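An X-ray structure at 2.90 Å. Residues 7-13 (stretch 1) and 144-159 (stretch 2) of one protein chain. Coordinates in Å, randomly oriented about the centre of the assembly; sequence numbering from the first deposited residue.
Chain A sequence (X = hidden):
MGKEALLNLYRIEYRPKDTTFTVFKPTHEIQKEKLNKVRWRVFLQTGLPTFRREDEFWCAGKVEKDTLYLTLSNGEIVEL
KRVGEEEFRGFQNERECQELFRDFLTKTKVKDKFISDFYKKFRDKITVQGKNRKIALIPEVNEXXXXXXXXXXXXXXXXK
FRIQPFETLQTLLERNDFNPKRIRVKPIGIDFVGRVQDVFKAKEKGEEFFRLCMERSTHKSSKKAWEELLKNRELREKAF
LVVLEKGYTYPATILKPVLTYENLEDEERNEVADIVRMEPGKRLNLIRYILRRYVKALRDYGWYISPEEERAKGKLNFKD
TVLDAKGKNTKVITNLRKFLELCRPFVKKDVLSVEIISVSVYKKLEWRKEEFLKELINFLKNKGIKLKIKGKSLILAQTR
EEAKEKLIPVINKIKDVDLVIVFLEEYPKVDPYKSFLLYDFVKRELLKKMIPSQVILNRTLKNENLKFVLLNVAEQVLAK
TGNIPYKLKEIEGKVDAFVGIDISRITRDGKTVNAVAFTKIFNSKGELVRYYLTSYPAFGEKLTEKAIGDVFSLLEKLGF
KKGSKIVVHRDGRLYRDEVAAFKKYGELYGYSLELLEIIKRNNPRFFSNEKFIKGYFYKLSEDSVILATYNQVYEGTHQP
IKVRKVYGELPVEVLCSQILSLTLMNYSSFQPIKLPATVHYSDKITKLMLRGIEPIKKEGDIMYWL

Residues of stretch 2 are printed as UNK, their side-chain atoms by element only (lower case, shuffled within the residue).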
# COMPACT_ATOMS: atom_id res chain seq x y z
N LEU A 7 15.30 -10.92 -9.36
CA LEU A 7 14.47 -10.56 -8.21
C LEU A 7 15.16 -10.90 -6.88
O LEU A 7 15.92 -11.88 -6.80
CB LEU A 7 13.14 -11.32 -8.20
CG LEU A 7 12.00 -11.15 -9.20
CD1 LEU A 7 11.98 -12.35 -10.11
CD2 LEU A 7 10.67 -11.05 -8.52
N ASN A 8 14.69 -10.20 -5.83
CA ASN A 8 15.09 -10.30 -4.40
C ASN A 8 14.81 -11.66 -3.82
O ASN A 8 14.58 -11.77 -2.60
CB ASN A 8 14.16 -9.43 -3.54
CG ASN A 8 14.30 -7.99 -3.78
OD1 ASN A 8 15.09 -7.32 -3.12
ND2 ASN A 8 13.48 -7.47 -4.66
N LEU A 9 14.68 -12.68 -4.67
CA LEU A 9 14.35 -14.03 -4.21
C LEU A 9 15.50 -14.99 -4.33
O LEU A 9 16.11 -15.08 -5.37
CB LEU A 9 13.14 -14.56 -4.98
CG LEU A 9 11.90 -13.68 -4.94
CD1 LEU A 9 10.97 -13.98 -6.07
CD2 LEU A 9 11.22 -13.81 -3.63
N TYR A 10 15.82 -15.68 -3.23
CA TYR A 10 16.92 -16.63 -3.20
C TYR A 10 16.48 -17.91 -2.52
O TYR A 10 15.96 -17.84 -1.40
CB TYR A 10 18.06 -16.06 -2.36
CG TYR A 10 18.54 -14.70 -2.75
CD1 TYR A 10 17.95 -13.53 -2.21
CD2 TYR A 10 19.56 -14.56 -3.71
CE1 TYR A 10 18.36 -12.24 -2.65
CE2 TYR A 10 19.99 -13.29 -4.14
CZ TYR A 10 19.38 -12.13 -3.62
OH TYR A 10 19.75 -10.91 -4.13
N ARG A 11 16.79 -19.07 -3.14
CA ARG A 11 16.44 -20.39 -2.58
C ARG A 11 17.09 -20.53 -1.25
O ARG A 11 18.28 -20.32 -1.12
CB ARG A 11 16.87 -21.55 -3.47
CG ARG A 11 16.01 -21.68 -4.70
CD ARG A 11 16.16 -23.01 -5.45
NE ARG A 11 15.15 -23.09 -6.52
CZ ARG A 11 15.23 -23.86 -7.61
NH1 ARG A 11 16.28 -24.65 -7.80
NH2 ARG A 11 14.25 -23.82 -8.51
N ILE A 12 16.26 -20.70 -0.23
CA ILE A 12 16.71 -20.89 1.13
C ILE A 12 16.47 -22.35 1.54
O ILE A 12 15.50 -22.99 1.11
CB ILE A 12 16.08 -19.82 2.10
CG1 ILE A 12 16.66 -19.96 3.50
CG2 ILE A 12 14.55 -19.88 2.14
CD1 ILE A 12 16.37 -18.80 4.36
N GLU A 13 17.39 -22.88 2.33
CA GLU A 13 17.31 -24.26 2.78
C GLU A 13 17.81 -24.41 4.20
O GLU A 13 18.67 -23.64 4.65
CB GLU A 13 18.14 -25.14 1.84
CG GLU A 13 17.34 -25.78 0.72
CD GLU A 13 18.09 -25.91 -0.60
OE1 GLU A 13 19.31 -26.15 -0.61
OE2 GLU A 13 17.43 -25.80 -1.64
N UNK A 144 11.19 -12.02 4.42
CA UNK A 144 9.99 -12.84 4.47
C UNK A 144 10.30 -14.09 3.65
O UNK A 144 11.04 -14.02 2.66
c UNK A 144 6.55 -9.45 5.57
c UNK A 144 7.21 -10.21 4.44
n UNK A 144 6.22 -8.05 5.14
c UNK A 144 8.79 -12.06 3.93
c UNK A 144 8.03 -11.33 5.00
N UNK A 145 9.84 -15.25 4.12
CA UNK A 145 10.06 -16.49 3.39
C UNK A 145 8.82 -16.84 2.59
O UNK A 145 7.74 -17.00 3.15
c UNK A 145 11.87 -17.38 4.90
c UNK A 145 10.47 -17.65 4.33
c UNK A 145 10.46 -18.97 3.58
N UNK A 146 8.99 -16.88 1.27
CA UNK A 146 7.94 -17.22 0.30
C UNK A 146 8.19 -18.61 -0.26
O UNK A 146 9.19 -19.23 0.07
c UNK A 146 7.27 -14.01 -1.78
c UNK A 146 7.87 -16.19 -0.83
c UNK A 146 6.96 -14.32 0.67
c UNK A 146 7.82 -14.68 -0.56
N UNK A 147 7.29 -19.07 -1.12
CA UNK A 147 7.38 -20.41 -1.69
C UNK A 147 7.18 -20.27 -3.16
O UNK A 147 6.17 -19.70 -3.59
c UNK A 147 5.02 -24.88 -1.17
c UNK A 147 6.22 -21.26 -1.16
n UNK A 147 3.71 -25.46 -0.77
c UNK A 147 5.11 -23.43 -0.74
c UNK A 147 6.33 -22.75 -1.33
N UNK A 148 8.08 -20.87 -3.94
CA UNK A 148 8.00 -20.82 -5.39
C UNK A 148 6.87 -21.68 -5.98
O UNK A 148 6.13 -22.37 -5.25
o UNK A 148 9.69 -22.57 -5.72
c UNK A 148 9.34 -21.22 -6.02
N UNK A 149 6.74 -21.61 -7.30
CA UNK A 149 5.74 -22.36 -8.05
C UNK A 149 6.05 -23.85 -7.90
O UNK A 149 5.18 -24.64 -7.49
c UNK A 149 5.82 -21.94 -9.53
c UNK A 149 4.67 -22.46 -10.41
o UNK A 149 3.95 -22.52 -12.67
o UNK A 149 6.00 -21.82 -12.32
c UNK A 149 4.90 -22.25 -11.91
N UNK A 150 7.33 -24.16 -8.07
CA UNK A 150 7.88 -25.50 -8.02
C UNK A 150 7.85 -26.13 -6.62
O UNK A 150 7.70 -27.35 -6.50
c UNK A 150 10.57 -25.05 -10.73
c UNK A 150 9.29 -25.49 -8.59
o UNK A 150 11.74 -25.09 -10.28
o UNK A 150 10.27 -25.36 -11.90
c UNK A 150 9.46 -24.59 -9.80
N UNK A 151 7.97 -25.29 -5.59
CA UNK A 151 7.92 -25.77 -4.22
C UNK A 151 9.05 -25.44 -3.26
O UNK A 151 8.96 -25.83 -2.07
N UNK A 152 10.08 -24.73 -3.75
CA UNK A 152 11.24 -24.34 -2.93
C UNK A 152 10.91 -23.05 -2.18
O UNK A 152 10.13 -22.22 -2.67
c UNK A 152 13.70 -26.28 -4.41
c UNK A 152 12.30 -26.47 -6.86
c UNK A 152 12.50 -24.11 -3.79
o UNK A 152 13.27 -28.61 -7.35
c UNK A 152 13.89 -27.44 -5.28
c UNK A 152 13.17 -27.51 -6.51
c UNK A 152 12.12 -25.33 -5.98
c UNK A 152 12.80 -25.24 -4.75
N UNK A 153 11.47 -22.92 -0.97
CA UNK A 153 11.27 -21.71 -0.17
C UNK A 153 12.23 -20.63 -0.63
O UNK A 153 13.39 -20.91 -0.97
c UNK A 153 10.39 -22.88 1.92
c UNK A 153 9.09 -22.94 1.35
c UNK A 153 8.10 -23.76 1.92
c UNK A 153 11.46 -21.99 1.32
c UNK A 153 9.67 -24.47 3.64
c UNK A 153 10.66 -23.65 3.06
c UNK A 153 8.39 -24.52 3.07
N UNK A 154 11.73 -19.41 -0.78
CA UNK A 154 12.56 -18.30 -1.22
C UNK A 154 12.73 -17.26 -0.14
O UNK A 154 11.76 -16.92 0.56
c UNK A 154 10.81 -17.85 -4.68
c UNK A 154 11.95 -17.63 -2.45
c UNK A 154 12.85 -19.22 -4.12
c UNK A 154 11.58 -18.56 -3.60
N UNK A 155 13.95 -16.79 0.07
CA UNK A 155 14.11 -15.75 1.04
C UNK A 155 13.99 -14.49 0.24
O UNK A 155 14.70 -14.27 -0.75
c UNK A 155 15.43 -15.78 1.79
c UNK A 155 14.61 -14.66 3.93
c UNK A 155 15.62 -14.62 2.78
c UNK A 155 17.00 -14.66 3.33
N UNK A 156 12.91 -13.79 0.57
CA UNK A 156 12.61 -12.51 -0.01
C UNK A 156 13.34 -11.56 0.95
O UNK A 156 13.01 -11.50 2.15
n UNK A 156 11.61 -9.91 -0.77
c UNK A 156 11.04 -8.72 -0.80
c UNK A 156 11.11 -12.25 0.01
n UNK A 156 9.81 -8.84 -0.32
c UNK A 156 10.73 -10.83 -0.24
c UNK A 156 9.59 -10.15 0.03
N UNK A 157 14.33 -10.86 0.40
CA UNK A 157 15.12 -9.92 1.17
C UNK A 157 15.24 -8.55 0.50
O UNK A 157 15.64 -8.43 -0.65
c UNK A 157 18.66 -10.78 2.52
c UNK A 157 16.50 -10.51 1.46
c UNK A 157 17.20 -9.01 3.39
c UNK A 157 17.63 -9.75 2.15
N UNK A 158 14.90 -7.52 1.27
CA UNK A 158 14.96 -6.16 0.78
C UNK A 158 15.62 -5.25 1.80
O UNK A 158 15.83 -5.63 2.97
c UNK A 158 13.51 -4.71 -0.77
c UNK A 158 13.55 -5.65 0.44
o UNK A 158 14.50 -3.98 -1.03
o UNK A 158 12.47 -4.72 -1.45
N UNK A 159 15.93 -4.03 1.33
CA UNK A 159 16.54 -2.96 2.11
C UNK A 159 15.82 -1.66 1.77
O UNK A 159 15.84 -1.20 0.63
c UNK A 159 18.76 -1.78 2.59
c UNK A 159 18.02 -2.83 1.76
c UNK A 159 20.02 -1.43 1.89
c UNK A 159 19.07 -2.32 3.97

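Position 144 carries four carbons in a row ending in nitrogen, far from stretch 1: Lys-144. At 145 one carbon bears two others, the signature of Val-145; its CG1 lies 4.4 Å from Ile-12 CG2. Position 146 has four carbons forked at the second and is Leu-146, its CD1 4.4 Å from Leu-9 CD2. The unbranched chain of four carbons and a nitrogen at 147 is Lys-147, out of reach.

One carbon and one oxygen at 148 make Ser-148. Its OG accepts hydrogen bonds from the backbone N atoms of 151 and 152, tying the turn together. Position 149 has three carbons, the last carrying two oxygens; this is Glu-149, out of reach. The same atoms at 150 make Glu-150, which forms a salt bridge from OE1 to Arg-11 NH2 (3.3 Å). No side-chain atoms are present at 151, and phi is 126°, where a CB would be jammed against the preceding carbonyl oxygen: Gly-151.

At 152 a six-carbon ring bears an oxygen and lies over Arg-11. This is Tyr-152, with Arg-11 CZ 3.9 Å from its ring centroid and the planes at 22°. The ring of 153 has no oxygen; Phe-153 places CB 3.8 Å from Ile-12 CG2, while the end of its side chain leads away. Position 154, four carbons forked at the second, is Leu-154, whose CD1 lies 4.0 Å from Leu-9 CB and CD2 4.0 Å from Arg-11 CG. The same fork at 155 gives Leu-155, its CB 4.1 Å from Ile-12 CD1.

At 156 one carbon leads to a five-membered ring of three carbons and two nitrogens; this is His-156, whose CB lies 4.0 Å from Leu-9 CD2. The forked four-carbon chain at 157, pointing sideways, is Leu-157. At 158 two carbons, the second carrying two oxygens, make Asp-158, whose OD1 accepts a hydrogen bond from the backbone N of 159. The forked four-carbon chain there, beyond contact, is Leu-159.

Backbone pairing holds the strands antiparallel. Tyr-10 and Leu-155 exchange two hydrogen bonds, Tyr-10 N to Leu-155 O at 3.1 Å and Leu-155 N to Tyr-10 O at 2.7 Å; Leu-157 N to Asn-8 O (3.1 Å) and Ile-12 N to Phe-153 O (3.0 Å) extend the ladder. Alternation places Leu-9, Arg-11, Leu-154 and His-156 on one face, and Tyr-10, Ile-12, Phe-153 and Leu-155 on the other. Apolar packing supports the pairing, while the Arg-11 guanidinium, stacked on Tyr-152, joins strand to turn.

Stretch 2, residues 144-159: KVLKSEEGYFLLHLDL
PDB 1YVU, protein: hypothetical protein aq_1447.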